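Local coordinates for nucleocapsid (Crimean-congo hemorrhagic fever virus, PDB 4AKL), which probably binds single- and double-stranded RNA, takes part in packaging the viral genome and cuts double-stranded DNA without sequence specificity, at residues A[167-172]-A[432-437]; A[154-159]-A[425-430]; A[174-179]-A[450-455]. All blocks are in the same frame, centred on the assembly; numbering follows the deposited sequence.

Interaction 1: residues A[167-172]-A[432-437]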
loop_
_atom_site.group_PDB
_atom_site.type_symbol
_atom_site.label_atom_id
_atom_site.label_comp_id
_atom_site.label_asym_id
_atom_site.label_seq_id
_atom_site.Cartn_x
_atom_site.Cartn_y
_atom_site.Cartn_z
ATOM N N LYS A 167 1.464 21.866 -7.014
ATOM C CA LYS A 167 0.156 22.368 -6.535
ATOM C C LYS A 167 -1.011 21.972 -7.457
ATOM O O LYS A 167 -2.127 21.697 -6.979
ATOM C CB LYS A 167 0.200 23.870 -6.270
ATOM C CG LYS A 167 0.908 24.225 -4.928
ATOM C CD LYS A 167 0.907 25.707 -4.623
ATOM C CE LYS A 167 1.397 26.007 -3.155
ATOM N NZ LYS A 167 1.480 27.468 -2.860
ATOM N N GLU A 168 -0.759 21.910 -8.768
ATOM C CA GLU A 168 -1.782 21.424 -9.726
ATOM C C GLU A 168 -2.076 19.932 -9.523
ATOM O O GLU A 168 -3.249 19.530 -9.541
ATOM C CB GLU A 168 -1.368 21.694 -11.177
ATOM C CG GLU A 168 -2.301 21.093 -12.220
ATOM C CD GLU A 168 -1.775 21.216 -13.618
ATOM O OE1 GLU A 168 -0.939 22.119 -13.922
ATOM O OE2 GLU A 168 -2.211 20.393 -14.436
ATOM N N MET A 169 -1.015 19.123 -9.332
ATOM C CA MET A 169 -1.144 17.699 -9.002
ATOM C C MET A 169 -2.016 17.487 -7.786
ATOM O O MET A 169 -2.936 16.700 -7.844
ATOM C CB MET A 169 0.218 17.020 -8.795
ATOM C CG MET A 169 0.981 16.864 -10.103
ATOM S SD MET A 169 2.590 16.137 -9.912
ATOM C CE MET A 169 2.122 14.409 -9.788
ATOM N N LEU A 170 -1.728 18.205 -6.704
ATOM C CA LEU A 170 -2.550 18.171 -5.487
ATOM C C LEU A 170 -4.031 18.582 -5.676
ATOM O O LEU A 170 -4.928 17.973 -5.058
ATOM C CB LEU A 170 -1.916 19.034 -4.401
ATOM C CG LEU A 170 -0.695 18.433 -3.718
ATOM C CD1 LEU A 170 -0.061 19.506 -2.791
ATOM C CD2 LEU A 170 -1.112 17.214 -2.879
ATOM N N SER A 171 -4.292 19.592 -6.501
ATOM C CA SER A 171 -5.681 19.988 -6.817
ATOM C C SER A 171 -6.471 18.849 -7.468
ATOM O O SER A 171 -7.669 18.627 -7.162
ATOM C CB SER A 171 -5.698 21.203 -7.742
ATOM O OG SER A 171 -4.995 22.301 -7.154
ATOM N N ASP A 172 -5.821 18.131 -8.374
ATOM C CA ASP A 172 -6.490 17.018 -9.003
ATOM C C ASP A 172 -6.623 15.867 -7.998
ATOM O O ASP A 172 -7.619 15.135 -8.006
ATOM C CB ASP A 172 -5.721 16.539 -10.227
ATOM C CG ASP A 172 -6.452 15.437 -10.956
ATOM O OD1 ASP A 172 -7.624 15.639 -11.341
ATOM O OD2 ASP A 172 -5.851 14.391 -11.114
ATOM N N LYS A 432 7.757 15.967 -13.957
ATOM C CA LYS A 432 8.043 15.885 -15.356
ATOM C C LYS A 432 7.244 14.721 -15.940
ATOM O O LYS A 432 6.739 14.856 -17.056
ATOM C CB LYS A 432 9.537 15.779 -15.670
ATOM C CG LYS A 432 9.926 16.516 -16.981
ATOM C CD LYS A 432 9.814 18.065 -16.758
ATOM C CE LYS A 432 10.732 18.899 -17.562
ATOM N NZ LYS A 432 10.263 19.268 -18.917
ATOM N N LEU A 433 7.072 13.617 -15.197
ATOM C CA LEU A 433 6.227 12.513 -15.699
ATOM C C LEU A 433 4.748 12.892 -15.801
ATOM O O LEU A 433 4.056 12.474 -16.750
ATOM C CB LEU A 433 6.335 11.259 -14.883
ATOM C CG LEU A 433 7.682 10.587 -15.018
ATOM C CD1 LEU A 433 7.930 9.706 -13.806
ATOM C CD2 LEU A 433 7.796 9.780 -16.330
ATOM N N PHE A 434 4.273 13.652 -14.832
ATOM C CA PHE A 434 2.933 14.158 -14.852
ATOM C C PHE A 434 2.723 15.063 -16.092
ATOM O O PHE A 434 1.779 14.878 -16.795
ATOM C CB PHE A 434 2.628 14.940 -13.559
ATOM C CG PHE A 434 1.248 15.570 -13.531
ATOM C CD1 PHE A 434 0.122 14.805 -13.232
ATOM C CD2 PHE A 434 1.075 16.908 -13.777
ATOM C CE1 PHE A 434 -1.136 15.402 -13.189
ATOM C CE2 PHE A 434 -0.205 17.501 -13.730
ATOM C CZ PHE A 434 -1.284 16.744 -13.447
ATOM N N GLU A 435 3.631 15.999 -16.335
ATOM C CA GLU A 435 3.508 16.939 -17.429
ATOM C C GLU A 435 3.490 16.167 -18.730
ATOM O O GLU A 435 2.678 16.430 -19.614
ATOM C CB GLU A 435 4.605 18.010 -17.371
ATOM C CG GLU A 435 4.418 18.979 -16.131
ATOM C CD GLU A 435 5.630 19.880 -15.830
ATOM O OE1 GLU A 435 6.797 19.490 -16.119
ATOM O OE2 GLU A 435 5.418 20.994 -15.298
ATOM N N ILE A 436 4.359 15.171 -18.829
ATOM C CA ILE A 436 4.388 14.307 -20.006
ATOM C C ILE A 436 3.050 13.552 -20.188
ATOM O O ILE A 436 2.495 13.545 -21.325
ATOM C CB ILE A 436 5.573 13.347 -19.965
ATOM C CG1 ILE A 436 6.882 14.107 -20.088
ATOM C CG2 ILE A 436 5.503 12.314 -21.089
ATOM C CD1 ILE A 436 8.062 13.274 -19.705
ATOM N N GLN A 437 2.524 12.931 -19.125
ATOM C CA GLN A 437 1.200 12.248 -19.204
ATOM C C GLN A 437 0.136 13.239 -19.653
ATOM O O GLN A 437 -0.752 12.892 -20.488
ATOM C CB GLN A 437 0.674 11.624 -17.879
ATOM C CG GLN A 437 1.599 10.680 -17.097
ATOM C CD GLN A 437 0.969 10.052 -15.796
ATOM O OE1 GLN A 437 1.682 9.736 -14.756
ATOM N NE2 GLN A 437 -0.356 9.829 -15.867
#
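Met-169 and Phe-434 face each other across two helical segments, 167-172 and 432-437, with their CA atoms 8.0 Å apart. The phenyl ring of Phe-434 spans the gap. Phe-434 CG is anti to the backbone N (chi1 177°), and this carries the ring toward helix 163-181. One face of the ring is taken by Met-169. Met-169 CG lies 3.6 Å from the ring centroid and only 9° off the ring normal, a CH-pi contact almost over the centre. The sulfur is further out and approaches obliquely as a Met-aromatic contact. A bend at chi3 lays the methyl beside the start of the phenylalanine side chain, with Met-169 CE 3.8 Å from Phe-434 CB. The two side chains run past each other in opposite directions. Glu-168 meets the ring differently. Glu-168 OE2 lies in the ring plane at its edge, 3.6 Å from Phe-434 CE2, with the carboxylate plane turned 79° from the ring. The same oxygen forms a salt bridge with Lys-438 on helix 425-440. The CG methylene covers the electron-rich face, and the carboxylate sits at the edge, where the C-H bonds are slightly positive. Each group thus meets the part of the ring that suits its polarity.

Interaction 2: residues A[154-159]-A[425-430]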
loop_
_atom_site.group_PDB
_atom_site.type_symbol
_atom_site.label_atom_id
_atom_site.label_comp_id
_atom_site.label_asym_id
_atom_site.label_seq_id
_atom_site.Cartn_x
_atom_site.Cartn_y
_atom_site.Cartn_z
ATOM N N ALA A 154 4.434 17.698 6.894
ATOM C CA ALA A 154 3.650 18.948 6.936
ATOM C C ALA A 154 4.041 19.851 5.779
ATOM O O ALA A 154 3.200 20.497 5.167
ATOM C CB ALA A 154 3.884 19.690 8.247
ATOM N N GLU A 155 5.336 19.886 5.504
ATOM C CA GLU A 155 5.911 20.740 4.504
ATOM C C GLU A 155 6.580 19.853 3.465
ATOM O O GLU A 155 7.097 18.790 3.802
ATOM C CB GLU A 155 6.965 21.664 5.150
ATOM C CG GLU A 155 6.664 22.144 6.623
ATOM C CD GLU A 155 5.998 23.556 6.788
ATOM O OE1 GLU A 155 6.395 24.525 6.096
ATOM O OE2 GLU A 155 5.083 23.686 7.645
ATOM N N TYR A 156 6.571 20.278 2.202
ATOM C CA TYR A 156 7.336 19.590 1.154
ATOM C C TYR A 156 8.068 20.640 0.382
ATOM O O TYR A 156 7.446 21.461 -0.296
ATOM C CB TYR A 156 6.420 18.808 0.244
ATOM C CG TYR A 156 7.061 17.781 -0.661
ATOM C CD1 TYR A 156 7.764 16.711 -0.149
ATOM C CD2 TYR A 156 6.893 17.839 -2.048
ATOM C CE1 TYR A 156 8.325 15.730 -0.986
ATOM C CE2 TYR A 156 7.448 16.861 -2.892
ATOM C CZ TYR A 156 8.162 15.816 -2.355
ATOM O OH TYR A 156 8.708 14.859 -3.194
ATOM N N LYS A 157 9.392 20.597 0.494
ATOM C CA LYS A 157 10.267 21.568 -0.150
ATOM C C LYS A 157 10.645 21.088 -1.535
ATOM O O LYS A 157 11.221 20.020 -1.675
ATOM C CB LYS A 157 11.542 21.775 0.661
ATOM C CG LYS A 157 12.511 22.760 0.036
ATOM C CD LYS A 157 12.022 24.171 0.168
ATOM C CE LYS A 157 12.625 25.055 -0.903
ATOM N NZ LYS A 157 14.034 24.703 -1.227
ATOM N N VAL A 158 10.318 21.887 -2.553
ATOM C CA VAL A 158 10.679 21.614 -3.941
ATOM C C VAL A 158 11.264 22.891 -4.510
ATOM O O VAL A 158 11.025 23.928 -3.955
ATOM C CB VAL A 158 9.447 21.193 -4.795
ATOM C CG1 VAL A 158 8.795 19.903 -4.235
ATOM C CG2 VAL A 158 8.430 22.308 -4.890
ATOM N N PRO A 159 12.027 22.815 -5.617
ATOM C CA PRO A 159 12.479 23.993 -6.350
ATOM C C PRO A 159 11.323 24.874 -6.818
ATOM O O PRO A 159 10.293 24.343 -7.201
ATOM C CB PRO A 159 13.167 23.412 -7.583
ATOM C CG PRO A 159 13.398 22.039 -7.299
ATOM C CD PRO A 159 12.556 21.578 -6.201
ATOM N N PRO A 425 15.391 15.944 -6.662
ATOM C CA PRO A 425 15.257 15.299 -7.935
ATOM C C PRO A 425 14.121 14.286 -7.959
ATOM O O PRO A 425 13.684 13.953 -9.024
ATOM C CB PRO A 425 16.627 14.596 -8.121
ATOM C CG PRO A 425 17.092 14.418 -6.825
ATOM C CD PRO A 425 16.701 15.638 -6.091
ATOM N N CYS A 426 13.666 13.813 -6.787
ATOM C CA CYS A 426 12.501 12.981 -6.721
ATOM C C CYS A 426 11.300 13.746 -7.258
ATOM O O CYS A 426 10.611 13.288 -8.209
ATOM C CB CYS A 426 12.227 12.555 -5.292
ATOM S SG CYS A 426 10.817 11.394 -5.171
ATOM N N ALA A 427 11.043 14.902 -6.653
ATOM C CA ALA A 427 9.877 15.687 -7.033
ATOM C C ALA A 427 10.029 16.196 -8.481
ATOM O O ALA A 427 9.089 16.145 -9.268
ATOM C CB ALA A 427 9.656 16.811 -6.060
ATOM N N ARG A 428 11.208 16.652 -8.863
ATOM C CA ARG A 428 11.346 17.114 -10.243
ATOM C C ARG A 428 10.910 16.033 -11.240
ATOM O O ARG A 428 10.223 16.341 -12.210
ATOM C CB ARG A 428 12.751 17.577 -10.542
ATOM C CG ARG A 428 13.046 18.916 -9.899
ATOM C CD ARG A 428 14.410 19.415 -10.251
ATOM N NE ARG A 428 15.442 18.923 -9.323
ATOM C CZ ARG A 428 16.554 18.228 -9.642
ATOM N NH1 ARG A 428 16.866 17.881 -10.896
ATOM N NH2 ARG A 428 17.372 17.876 -8.677
ATOM N N THR A 429 11.293 14.796 -10.972
ATOM C CA THR A 429 11.071 13.699 -11.882
ATOM C C THR A 429 9.593 13.248 -11.909
ATOM O O THR A 429 9.070 12.900 -12.984
ATOM C CB THR A 429 11.976 12.538 -11.490
ATOM O OG1 THR A 429 13.329 13.000 -11.440
ATOM C CG2 THR A 429 11.825 11.323 -12.467
ATOM N N ILE A 430 8.936 13.230 -10.742
ATOM C CA ILE A 430 7.497 12.969 -10.632
ATOM C C ILE A 430 6.692 13.961 -11.466
ATOM O O ILE A 430 5.819 13.583 -12.203
ATOM C CB ILE A 430 7.023 13.042 -9.159
ATOM C CG1 ILE A 430 7.502 11.806 -8.371
ATOM C CG2 ILE A 430 5.499 13.113 -9.059
ATOM C CD1 ILE A 430 7.270 11.819 -6.839
#
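Val-158 and Ala-427 mark the closest backbone approach, with CA atoms 6.7 Å apart, where segment 154-159, largely extended, passes the start of helix 425-440. The methyl of Ala-427 points toward that segment and meets two side chains. Val-158 CG1 is 3.7 Å from Ala-427 CB. With Tyr-156 CG anti to the backbone N (chi1 -165°), the tyrosine ring reaches out to the same methyl: Tyr-156 OH lies 3.6 Å and Tyr-156 CE2 3.9 Å from Ala-427 CB, in an oblique approach. The hydroxyl is also hydrogen-bonded to Ser-458, which anchors the polar tip of this buried ring. Further along, the Pro-159 ring crosses the Arg-428 chain at about a right angle, with Pro-159 CG 4.1 Å from Arg-428 CD. Arg-428 is bent at chi3 (-88°), and Pro-425 CA lies against one face of its guanidinium, toward the rim. Arg-428 NE donates to the carbonyl of Asn-423. Inside the helical segment, Thr-429 OG1 donates to Pro-425 O at 2.6 Å, a second bond to a carbonyl that already accepts from Thr-429 N. Strand 155-156 pairs in parallel with strand 480-481 at the C terminus, and Ile-481 touches both Tyr-156 and Val-158. Helix 450-460 packs on the tyrosine through Leu-455 and Leu-459, while Val-163 of helix 163-181 touches Val-158.

Interaction 3: residues A[174-179]-A[450-455]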
loop_
_atom_site.group_PDB
_atom_site.type_symbol
_atom_site.label_atom_id
_atom_site.label_comp_id
_atom_site.label_asym_id
_atom_site.label_seq_id
_atom_site.Cartn_x
_atom_site.Cartn_y
_atom_site.Cartn_z
ATOM N N ILE A 174 -6.914 16.142 -4.701
ATOM C CA ILE A 174 -8.035 16.524 -3.785
ATOM C C ILE A 174 -9.405 16.435 -4.474
ATOM O O ILE A 174 -10.390 16.024 -3.846
ATOM C CB ILE A 174 -7.838 17.944 -3.166
ATOM C CG1 ILE A 174 -6.570 18.003 -2.279
ATOM C CG2 ILE A 174 -9.075 18.379 -2.291
ATOM C CD1 ILE A 174 -6.149 19.454 -1.860
ATOM N N ARG A 175 -9.482 16.840 -5.749
ATOM C CA ARG A 175 -10.677 16.608 -6.576
ATOM C C ARG A 175 -11.088 15.114 -6.547
ATOM O O ARG A 175 -12.272 14.798 -6.397
ATOM C CB ARG A 175 -10.439 17.041 -8.027
ATOM C CG ARG A 175 -11.630 16.806 -8.995
ATOM C CD ARG A 175 -11.221 17.006 -10.438
ATOM N NE ARG A 175 -10.379 15.908 -10.942
ATOM C CZ ARG A 175 -10.820 14.758 -11.465
ATOM N NH1 ARG A 175 -12.117 14.491 -11.573
ATOM N NH2 ARG A 175 -9.938 13.861 -11.881
ATOM N N ARG A 176 -10.095 14.214 -6.699
ATOM C CA ARG A 176 -10.318 12.741 -6.693
ATOM C C ARG A 176 -10.756 12.229 -5.321
ATOM O O ARG A 176 -11.727 11.493 -5.197
ATOM C CB ARG A 176 -9.056 11.968 -7.163
ATOM C CG ARG A 176 -8.788 12.067 -8.664
ATOM C CD ARG A 176 -7.334 11.627 -9.041
ATOM N NE ARG A 176 -7.102 11.954 -10.442
ATOM C CZ ARG A 176 -7.478 11.220 -11.482
ATOM N NH1 ARG A 176 -8.105 10.050 -11.312
ATOM N NH2 ARG A 176 -7.227 11.648 -12.719
ATOM N N ARG A 177 -10.022 12.634 -4.306
ATOM C CA ARG A 177 -10.315 12.295 -2.936
ATOM C C ARG A 177 -11.739 12.719 -2.572
ATOM O O ARG A 177 -12.477 11.929 -1.976
ATOM C CB ARG A 177 -9.288 12.962 -2.028
ATOM C CG ARG A 177 -9.376 12.634 -0.532
ATOM C CD ARG A 177 -8.160 13.251 0.237
ATOM N NE ARG A 177 -8.286 13.006 1.679
ATOM C CZ ARG A 177 -9.053 13.710 2.520
ATOM N NH1 ARG A 177 -9.787 14.749 2.095
ATOM N NH2 ARG A 177 -9.090 13.376 3.817
ATOM N N ASN A 178 -12.129 13.942 -2.943
ATOM C CA ASN A 178 -13.483 14.445 -2.660
ATOM C C ASN A 178 -14.596 13.723 -3.390
ATOM O O ASN A 178 -15.674 13.546 -2.834
ATOM C CB ASN A 178 -13.609 15.944 -2.964
ATOM C CG ASN A 178 -12.906 16.815 -1.940
ATOM O OD1 ASN A 178 -12.302 16.332 -0.974
ATOM N ND2 ASN A 178 -12.977 18.107 -2.158
ATOM N N LEU A 179 -14.347 13.332 -4.636
ATOM C CA LEU A 179 -15.274 12.477 -5.378
ATOM C C LEU A 179 -15.458 11.147 -4.652
ATOM O O LEU A 179 -16.585 10.691 -4.500
ATOM C CB LEU A 179 -14.794 12.199 -6.824
ATOM C CG LEU A 179 -15.008 13.283 -7.904
ATOM C CD1 LEU A 179 -14.562 12.808 -9.310
ATOM C CD2 LEU A 179 -16.468 13.750 -7.933
ATOM N N ALA A 450 -0.314 7.295 -12.156
ATOM C CA ALA A 450 0.910 6.796 -11.488
ATOM C C ALA A 450 1.766 7.895 -10.812
ATOM O O ALA A 450 2.209 7.729 -9.709
ATOM C CB ALA A 450 1.817 6.029 -12.468
ATOM N N SER A 451 1.976 8.998 -11.498
ATOM C CA SER A 451 2.794 10.104 -10.960
ATOM C C SER A 451 2.163 10.733 -9.735
ATOM O O SER A 451 2.878 11.165 -8.843
ATOM C CB SER A 451 3.035 11.162 -12.042
ATOM O OG SER A 451 1.787 11.629 -12.531
ATOM N N GLU A 452 0.829 10.792 -9.686
ATOM C CA GLU A 452 0.116 11.256 -8.473
ATOM C C GLU A 452 0.275 10.294 -7.280
ATOM O O GLU A 452 0.488 10.757 -6.145
ATOM C CB GLU A 452 -1.365 11.517 -8.749
ATOM C CG GLU A 452 -1.542 12.713 -9.618
ATOM C CD GLU A 452 -2.956 13.040 -9.930
ATOM O OE1 GLU A 452 -3.839 12.368 -9.412
ATOM O OE2 GLU A 452 -3.187 13.990 -10.705
ATOM N N HIS A 453 0.195 8.974 -7.551
ATOM C CA HIS A 453 0.428 7.907 -6.557
ATOM C C HIS A 453 1.864 8.101 -6.020
ATOM O O HIS A 453 2.103 8.046 -4.822
ATOM C CB HIS A 453 0.197 6.559 -7.298
ATOM C CG HIS A 453 0.335 5.310 -6.486
ATOM N ND1 HIS A 453 -0.432 5.034 -5.364
ATOM C CD2 HIS A 453 1.125 4.225 -6.675
ATOM C CE1 HIS A 453 -0.096 3.840 -4.891
ATOM N NE2 HIS A 453 0.845 3.328 -5.670
ATOM N N LEU A 454 2.814 8.336 -6.941
ATOM C CA LEU A 454 4.197 8.558 -6.533
ATOM C C LEU A 454 4.356 9.808 -5.633
ATOM O O LEU A 454 5.018 9.734 -4.638
ATOM C CB LEU A 454 5.134 8.661 -7.721
ATOM C CG LEU A 454 5.452 7.381 -8.504
ATOM C CD1 LEU A 454 6.220 7.806 -9.800
ATOM C CD2 LEU A 454 6.237 6.273 -7.704
ATOM N N LEU A 455 3.746 10.925 -5.993
ATOM C CA LEU A 455 3.792 12.137 -5.154
ATOM C C LEU A 455 3.208 11.917 -3.762
ATOM O O LEU A 455 3.764 12.358 -2.757
ATOM C CB LEU A 455 3.063 13.307 -5.830
ATOM C CG LEU A 455 3.100 14.678 -5.106
ATOM C CD1 LEU A 455 4.512 15.144 -4.874
ATOM C CD2 LEU A 455 2.299 15.748 -5.871
#
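Two acids lie against Arg-176 NE. Glu-452 OE1 lies 3.4 Å from Arg-176 NE and forms the salt bridge between segments 174-179 and 450-455. Asp-172 OD2, one turn back on the arginine's own helix, makes a second salt bridge to this nitrogen. Glu-452 OE1 sits well out of the guanidinium plane, so its attraction is one of charge and no N-H points at it. The same oxygen rests 3.6 Å from Arg-176 CD. The guanidinium and carboxylate planes are 72° apart, and the two side chains cross at about a right angle. Both are long and extended, which lets them meet although the nearest CA atoms, Arg-176 and Glu-452, are 10.7 Å apart. The contact joins helix 163-181 to helix 450-460 in the globular head of this nairovirus nucleocapsid. Beyond helix 163-181 the chain goes on to the helical stalk. The far end of Arg-176 is fixed by backbone carbonyls: NH1 donates to Met-446 O, and NH2 bonds weakly to Ile-443 O. Arg-175 NH2 lies 3.4 Å above the plane of the Arg-176 guanidinium, offset toward its rim. Arg-175 NE in turn forms a salt bridge with Asp-172 OD1, so that one aspartate serves both arginines. Glu-452 is buried, with Met-169 and Met-173 against it. Its other oxygen, OE2, comes close to Asp-172 OD2, and the positive charge of Arg-176 would be expected to ease that meeting of acids.

From the N terminus the chain supplies 154-159, then 167-172 and 174-179 on helix 163-181. It leaves through the stalk and much of the head, and returns with 425-430 and 432-437 on helix 425-440, then 450-455. Interactions 2, 1 and 3 each close a loop of about 260 to 270 residues. Their partners come back in the same order, so every pair crosses and none nests. Interactions 1 and 2 touch where Met-169 CE packs on Ile-430 CG2. Between interactions 1 and 3, Gln-437 probably hydrogen-bonds Ser-451. Ile-430 also packs against Ser-451 and Leu-455. Together the contacts bind strand 155-156 and helix 163-181 to helices 425-440 and 450-460, from late in the sequence.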